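Local atomic coordinates of uncharacterized protein (Rhodospirillum rubrum ATCC 11170, PDB entry 3K8R), a protein that is of unknown function, belongs to the DUF2442 family, and folds into two three-stranded antiparallel sheets with short helices. Residues A28-D33 with C68-L73; Q57-A62 with E82-D87. All coordinates share one frame; numbering follows the deposited sequence.

Interaction 1: A28-D33 with C68-L73. With EDO (1,2-ethanediol), chain C.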
loop_
_atom_site.group_PDB
_atom_site.type_symbol
_atom_site.label_atom_id
_atom_site.label_comp_id
_atom_site.label_asym_id
_atom_site.label_seq_id
_atom_site.Cartn_x
_atom_site.Cartn_y
_atom_site.Cartn_z
ATOM N N ALA A 28 -7.605 7.591 5.604
ATOM C CA ALA A 28 -7.791 8.842 6.344
ATOM C C ALA A 28 -7.723 10.045 5.378
ATOM O O ALA A 28 -8.456 11.013 5.520
ATOM C CB ALA A 28 -6.745 8.966 7.429
ATOM N N LYS A 29 -6.837 9.972 4.392
ATOM C CA LYS A 29 -6.688 11.008 3.382
ATOM C C LYS A 29 -6.334 10.355 2.062
ATOM O O LYS A 29 -5.694 9.306 2.047
ATOM C CB LYS A 29 -5.559 11.961 3.760
ATOM C CG LYS A 29 -5.806 12.834 4.980
ATOM C CD LYS A 29 -4.588 13.714 5.234
ATOM C CE LYS A 29 -4.772 14.641 6.419
ATOM N NZ LYS A 29 -3.527 15.409 6.709
ATOM N N ALA A 30 -6.731 10.987 0.957
ATOM C CA ALA A 30 -6.443 10.498 -0.403
ATOM C C ALA A 30 -6.202 11.660 -1.371
ATOM O O ALA A 30 -6.932 12.643 -1.359
ATOM C CB ALA A 30 -7.587 9.662 -0.897
ATOM N N ARG A 31 -5.188 11.550 -2.220
ATOM C CA ARG A 31 -4.913 12.610 -3.192
ATOM C C ARG A 31 -4.191 12.097 -4.427
ATOM O O ARG A 31 -3.528 11.057 -4.389
ATOM C CB ARG A 31 -4.066 13.706 -2.548
ATOM C CG ARG A 31 -2.622 13.327 -2.282
ATOM C CD ARG A 31 -1.876 14.439 -1.562
ATOM N NE ARG A 31 -0.424 14.213 -1.507
ATOM C CZ ARG A 31 0.202 13.428 -0.631
ATOM N NH1 ARG A 31 -0.480 12.735 0.277
ATOM N NH2 ARG A 31 1.526 13.315 -0.675
ATOM N N TYR A 32 -4.326 12.823 -5.527
ATOM C CA TYR A 32 -3.600 12.465 -6.722
ATOM C C TYR A 32 -2.329 13.308 -6.747
ATOM O O TYR A 32 -2.364 14.518 -6.537
ATOM C CB TYR A 32 -4.427 12.703 -7.976
ATOM C CG TYR A 32 -3.705 12.329 -9.258
ATOM C CD1 TYR A 32 -3.475 10.997 -9.592
ATOM C CD2 TYR A 32 -3.270 13.304 -10.142
ATOM C CE1 TYR A 32 -2.818 10.660 -10.760
ATOM C CE2 TYR A 32 -2.620 12.972 -11.311
ATOM C CZ TYR A 32 -2.400 11.652 -11.614
ATOM O OH TYR A 32 -1.757 11.335 -12.781
ATOM N N ASP A 33 -1.203 12.648 -6.958
ATOM C CA ASP A 33 0.070 13.310 -7.043
ATOM C C ASP A 33 0.396 13.319 -8.537
ATOM O O ASP A 33 0.609 12.270 -9.143
ATOM C CB ASP A 33 1.101 12.532 -6.226
ATOM C CG ASP A 33 2.479 13.103 -6.330
ATOM O OD1 ASP A 33 2.649 14.319 -6.148
ATOM O OD2 ASP A 33 3.411 12.324 -6.585
ATOM N N CYS A 68 -7.743 14.260 -9.528
ATOM C CA CYS A 68 -7.689 15.006 -8.268
ATOM C C CYS A 68 -8.985 15.059 -7.490
ATOM O O CYS A 68 -8.968 15.368 -6.311
ATOM C CB CYS A 68 -7.290 16.439 -8.546
ATOM S SG CYS A 68 -5.709 16.509 -9.323
ATOM N N ALA A 69 -10.103 14.762 -8.136
ATOM C CA ALA A 69 -11.400 14.802 -7.468
ATOM C C ALA A 69 -11.609 13.671 -6.458
ATOM O O ALA A 69 -12.676 13.599 -5.845
ATOM C CB ALA A 69 -12.534 14.799 -8.507
ATOM N N VAL A 70 -10.609 12.809 -6.269
ATOM C CA VAL A 70 -10.756 11.666 -5.382
ATOM C C VAL A 70 -11.253 12.090 -4.018
ATOM O O VAL A 70 -10.827 13.113 -3.493
ATOM C CB VAL A 70 -9.459 10.879 -5.219
ATOM C CG1 VAL A 70 -8.369 11.764 -4.622
ATOM C CG2 VAL A 70 -9.708 9.629 -4.359
ATOM N N GLU A 71 -12.187 11.294 -3.493
ATOM C CA GLU A 71 -12.832 11.483 -2.186
ATOM C C GLU A 71 -12.895 10.152 -1.441
ATOM O O GLU A 71 -12.908 9.091 -2.060
ATOM C CB GLU A 71 -14.278 11.953 -2.360
ATOM C CG GLU A 71 -14.481 13.397 -2.727
ATOM C CD GLU A 71 -15.960 13.751 -2.816
ATOM O OE1 GLU A 71 -16.672 13.249 -3.716
ATOM O OE2 GLU A 71 -16.415 14.549 -1.980
ATOM N N ILE A 72 -12.958 10.216 -0.114
ATOM C CA ILE A 72 -13.063 9.016 0.716
ATOM C C ILE A 72 -14.524 8.839 1.126
ATOM O O ILE A 72 -15.151 9.767 1.631
ATOM C CB ILE A 72 -12.173 9.107 1.979
ATOM C CG1 ILE A 72 -10.706 9.291 1.584
ATOM C CG2 ILE A 72 -12.327 7.865 2.835
ATOM C CD1 ILE A 72 -9.775 9.565 2.761
ATOM N N LEU A 73 -15.069 7.655 0.867
ATOM C CA LEU A 73 -16.437 7.321 1.277
ATOM C C LEU A 73 -16.428 5.930 1.920
ATOM O O LEU A 73 -15.471 5.181 1.778
ATOM C CB LEU A 73 -17.437 7.432 0.109
ATOM C CG LEU A 73 -17.851 8.848 -0.361
ATOM C CD1 LEU A 73 -18.755 8.746 -1.580
ATOM C CD2 LEU A 73 -18.541 9.701 0.731
HETATM C C1 EDO C . 3.122 10.474 1.771
HETATM O O1 EDO C . 4.201 10.965 0.962
HETATM C C2 EDO C . 2.477 11.641 2.519
HETATM O O2 EDO C . 1.057 11.590 2.341
#
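Ala30 meets Val70 and Ile72 where the outer strands of two antiparallel sheets come together through side chains, without hydrogen bonds between the two segments. The apolar contacts centre on the Ala30 methyl, with Ile72 CG1 4.0 Å from Ala30 CB and Val70 CG2 4.1 Å from the same CB. The two branches of Val70 divide the work: CG2 turns to this methyl, while CG1 lies against the backbone, 3.7 Å from Ala30 O and also close to Arg31 CA. Ile72 reaches further with CD1, which rests on the peptide joining Ala28 to Lys29, 3.4 Å from Ala28 C.

A sulfur-aromatic contact follows at Tyr32. Cys68 SG lies 4.1 Å from Tyr32 CD2, and 72° off the ring normal it approaches obliquely. Tyr32 CG is anti to the backbone N (chi1 -180°), and beyond it the ring leads away from 68-73, with OH hydrogen-bonded to Arg54 NH1.

Arg31, whose CB points away from 68-73, bonds a small molecule instead. Its NH1 donates a nearly straight hydrogen bond (2.8 Å, 162°) to O2 of a 1,2-ethanediol, probably from the crystallisation liquor; the diol also bonds Asp42 OD1.

Strand 38-43 pairs with 27-33, a classic beta bulge interrupting the ladder where Ala28 and Lys29 both face Asp42. Strand 78-81 completes the setting, Leu79 touching Ala30 and Trp81 touching Val70, and helix 64-67 borders Tyr32 through Asp64 and Leu67.

Interaction 2: Q57-A62 with E82-D87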
loop_
_atom_site.group_PDB
_atom_site.type_symbol
_atom_site.label_atom_id
_atom_site.label_comp_id
_atom_site.label_asym_id
_atom_site.label_seq_id
_atom_site.Cartn_x
_atom_site.Cartn_y
_atom_site.Cartn_z
ATOM N N GLN A 57 -10.256 0.115 -12.953
ATOM C CA GLN A 57 -11.430 0.101 -13.803
ATOM C C GLN A 57 -12.283 1.345 -13.618
ATOM O O GLN A 57 -12.787 1.634 -12.515
ATOM C CB GLN A 57 -12.283 -1.131 -13.519
ATOM C CG GLN A 57 -13.524 -1.188 -14.388
ATOM C CD GLN A 57 -14.329 -2.425 -14.171
ATOM O OE1 GLN A 57 -14.281 -3.043 -13.108
ATOM N NE2 GLN A 57 -15.092 -2.796 -15.181
ATOM N N GLY A 58 -12.458 2.059 -14.722
ATOM C CA GLY A 58 -13.264 3.271 -14.744
ATOM C C GLY A 58 -12.448 4.542 -14.784
ATOM O O GLY A 58 -13.028 5.610 -14.936
ATOM N N LEU A 59 -11.119 4.432 -14.641
ATOM C CA LEU A 59 -10.222 5.597 -14.648
ATOM C C LEU A 59 -9.131 5.530 -15.742
ATOM O O LEU A 59 -8.271 6.406 -15.820
ATOM C CB LEU A 59 -9.575 5.780 -13.261
ATOM C CG LEU A 59 -10.481 6.037 -12.039
ATOM C CD1 LEU A 59 -9.655 6.161 -10.764
ATOM C CD2 LEU A 59 -11.363 7.278 -12.211
ATOM N N GLU A 60 -9.188 4.533 -16.622
ATOM C CA GLU A 60 -8.154 4.377 -17.657
ATOM C C GLU A 60 -7.902 5.620 -18.492
ATOM O O GLU A 60 -6.773 5.851 -18.904
ATOM C CB GLU A 60 -8.480 3.249 -18.642
ATOM C CG GLU A 60 -8.632 1.849 -18.067
ATOM C CD GLU A 60 -10.045 1.540 -17.596
ATOM O OE1 GLU A 60 -10.785 2.469 -17.190
ATOM O OE2 GLU A 60 -10.414 0.351 -17.642
ATOM N N GLY A 61 -8.949 6.401 -18.756
ATOM C CA GLY A 61 -8.832 7.582 -19.605
ATOM C C GLY A 61 -8.998 8.922 -18.922
ATOM O O GLY A 61 -9.033 9.945 -19.590
ATOM N N ALA A 62 -9.080 8.938 -17.597
ATOM C CA ALA A 62 -9.259 10.197 -16.866
ATOM C C ALA A 62 -8.027 11.087 -16.949
ATOM O O ALA A 62 -6.912 10.594 -17.060
ATOM C CB ALA A 62 -9.588 9.919 -15.432
ATOM N N GLU A 82 -16.935 11.573 -7.898
ATOM C CA GLU A 82 -18.320 11.979 -8.116
ATOM C C GLU A 82 -18.691 12.110 -9.592
ATOM O O GLU A 82 -19.455 11.296 -10.112
ATOM C CB GLU A 82 -18.579 13.307 -7.391
ATOM C CG GLU A 82 -20.045 13.717 -7.303
ATOM C CD GLU A 82 -20.786 12.902 -6.275
ATOM O OE1 GLU A 82 -20.282 12.818 -5.128
ATOM O OE2 GLU A 82 -21.864 12.359 -6.606
ATOM N N THR A 83 -18.134 13.121 -10.258
ATOM C CA THR A 83 -18.447 13.399 -11.655
ATOM C C THR A 83 -18.220 12.180 -12.545
ATOM O O THR A 83 -19.071 11.851 -13.360
ATOM C CB THR A 83 -17.645 14.602 -12.203
ATOM O OG1 THR A 83 -17.898 15.758 -11.399
ATOM C CG2 THR A 83 -18.040 14.905 -13.646
ATOM N N LEU A 84 -17.091 11.499 -12.382
ATOM C CA LEU A 84 -16.802 10.329 -13.208
ATOM C C LEU A 84 -17.643 9.126 -12.828
ATOM O O LEU A 84 -17.720 8.152 -13.588
ATOM C CB LEU A 84 -15.331 9.941 -13.112
ATOM C CG LEU A 84 -14.298 10.865 -13.745
ATOM C CD1 LEU A 84 -12.919 10.252 -13.529
ATOM C CD2 LEU A 84 -14.560 11.092 -15.223
ATOM N N ASP A 85 -18.253 9.173 -11.648
ATOM C CA ASP A 85 -19.083 8.065 -11.161
ATOM C C ASP A 85 -18.273 6.754 -11.083
ATOM O O ASP A 85 -18.637 5.736 -11.677
ATOM C CB ASP A 85 -20.328 7.900 -12.045
ATOM C CG ASP A 85 -21.337 6.934 -11.466
ATOM O OD1 ASP A 85 -21.212 6.602 -10.264
ATOM O OD2 ASP A 85 -22.258 6.520 -12.217
ATOM N N VAL A 86 -17.158 6.802 -10.362
ATOM C CA VAL A 86 -16.314 5.632 -10.162
ATOM C C VAL A 86 -16.121 5.394 -8.668
ATOM O O VAL A 86 -15.922 6.338 -7.905
ATOM C CB VAL A 86 -14.959 5.781 -10.865
ATOM C CG1 VAL A 86 -14.007 4.683 -10.424
ATOM C CG2 VAL A 86 -15.160 5.778 -12.384
ATOM N N ASP A 87 -16.226 4.128 -8.265
ATOM C CA ASP A 87 -16.039 3.701 -6.876
ATOM C C ASP A 87 -15.082 2.515 -6.813
ATOM O O ASP A 87 -15.320 1.480 -7.423
ATOM C CB ASP A 87 -17.382 3.368 -6.222
ATOM C CG ASP A 87 -18.136 4.610 -5.783
ATOM O OD1 ASP A 87 -17.489 5.542 -5.275
ATOM O OD2 ASP A 87 -19.371 4.656 -5.918
#
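Glu60 OE2 is gripped twice, by a salt bridge from Arg107 NH2 and a hydrogen bond from Trp103 NE1. Its other oxygen, OE1, accepts Gly58 N at 3.0 Å from above the carboxylate plane, tying the carboxylate to the backbone that faces Val86. Two type I beta turns meet here: Leu59 to Ala62 in the loop before helix 64-67, and Glu82 to Asp85, which with a G1 bulge (Asp85 and Val86 facing Trp81) closes the hairpin between strands 78-81 and 86-89.

Across the segments the side-chain contacts are aliphatic, with the Val86 methyls also lying against two backbone carbonyls. Val86 fits against the bend at Gly58 with both methyls: CG2, anti to its own carbonyl carbon, sits beside Gly58 O, and CG1 lies 3.9 Å from Gln57 O and 4.1 Å from Leu59 CG. Gly58 has a positive phi of 104°, where a CB would press against the preceding carbonyl oxygen. An alanine at Val86 would probably leave Gly58 O and Leu59 CG without their methyl neighbours and open a gap between hairpin and loop. Leu59 crosses both Val86 and Leu84 obliquely, its CD2 4.1 Å from Val86 CG2. Leu67 of helix 64-67 touches Leu59 and Ala62, and Gln66 touches Leu84. At the turn end, Leu84 CD1 meets two residues of the loop, 3.6 Å from Leu59 CD2 and 3.9 Å from Ala62 CB.

Both interactions meet the sheet of strands 71-73, 78-81 and 86-89, but at different outer strands: interaction 1 brings 71-73 and the residues before it to the other sheet, interaction 2 brings the start of 86-89 and its turn to an irregular loop. In interaction 1 Val70 and Tyr32 are buried while Ala28, Lys29 and Arg31 are exposed; in interaction 2 Leu59, Ala62 and Val86 are buried and Gly58 exposed. Interaction 1 is larger (310 against 197 Å²) and adds a sulfur-aromatic contact; the side-chain contacts across interaction 2 are all aliphatic, with polar ties toward the C-terminal part. Helix 64-67 borders both. Glu71 OE1 and Glu82 OE1 bring like charges close between them.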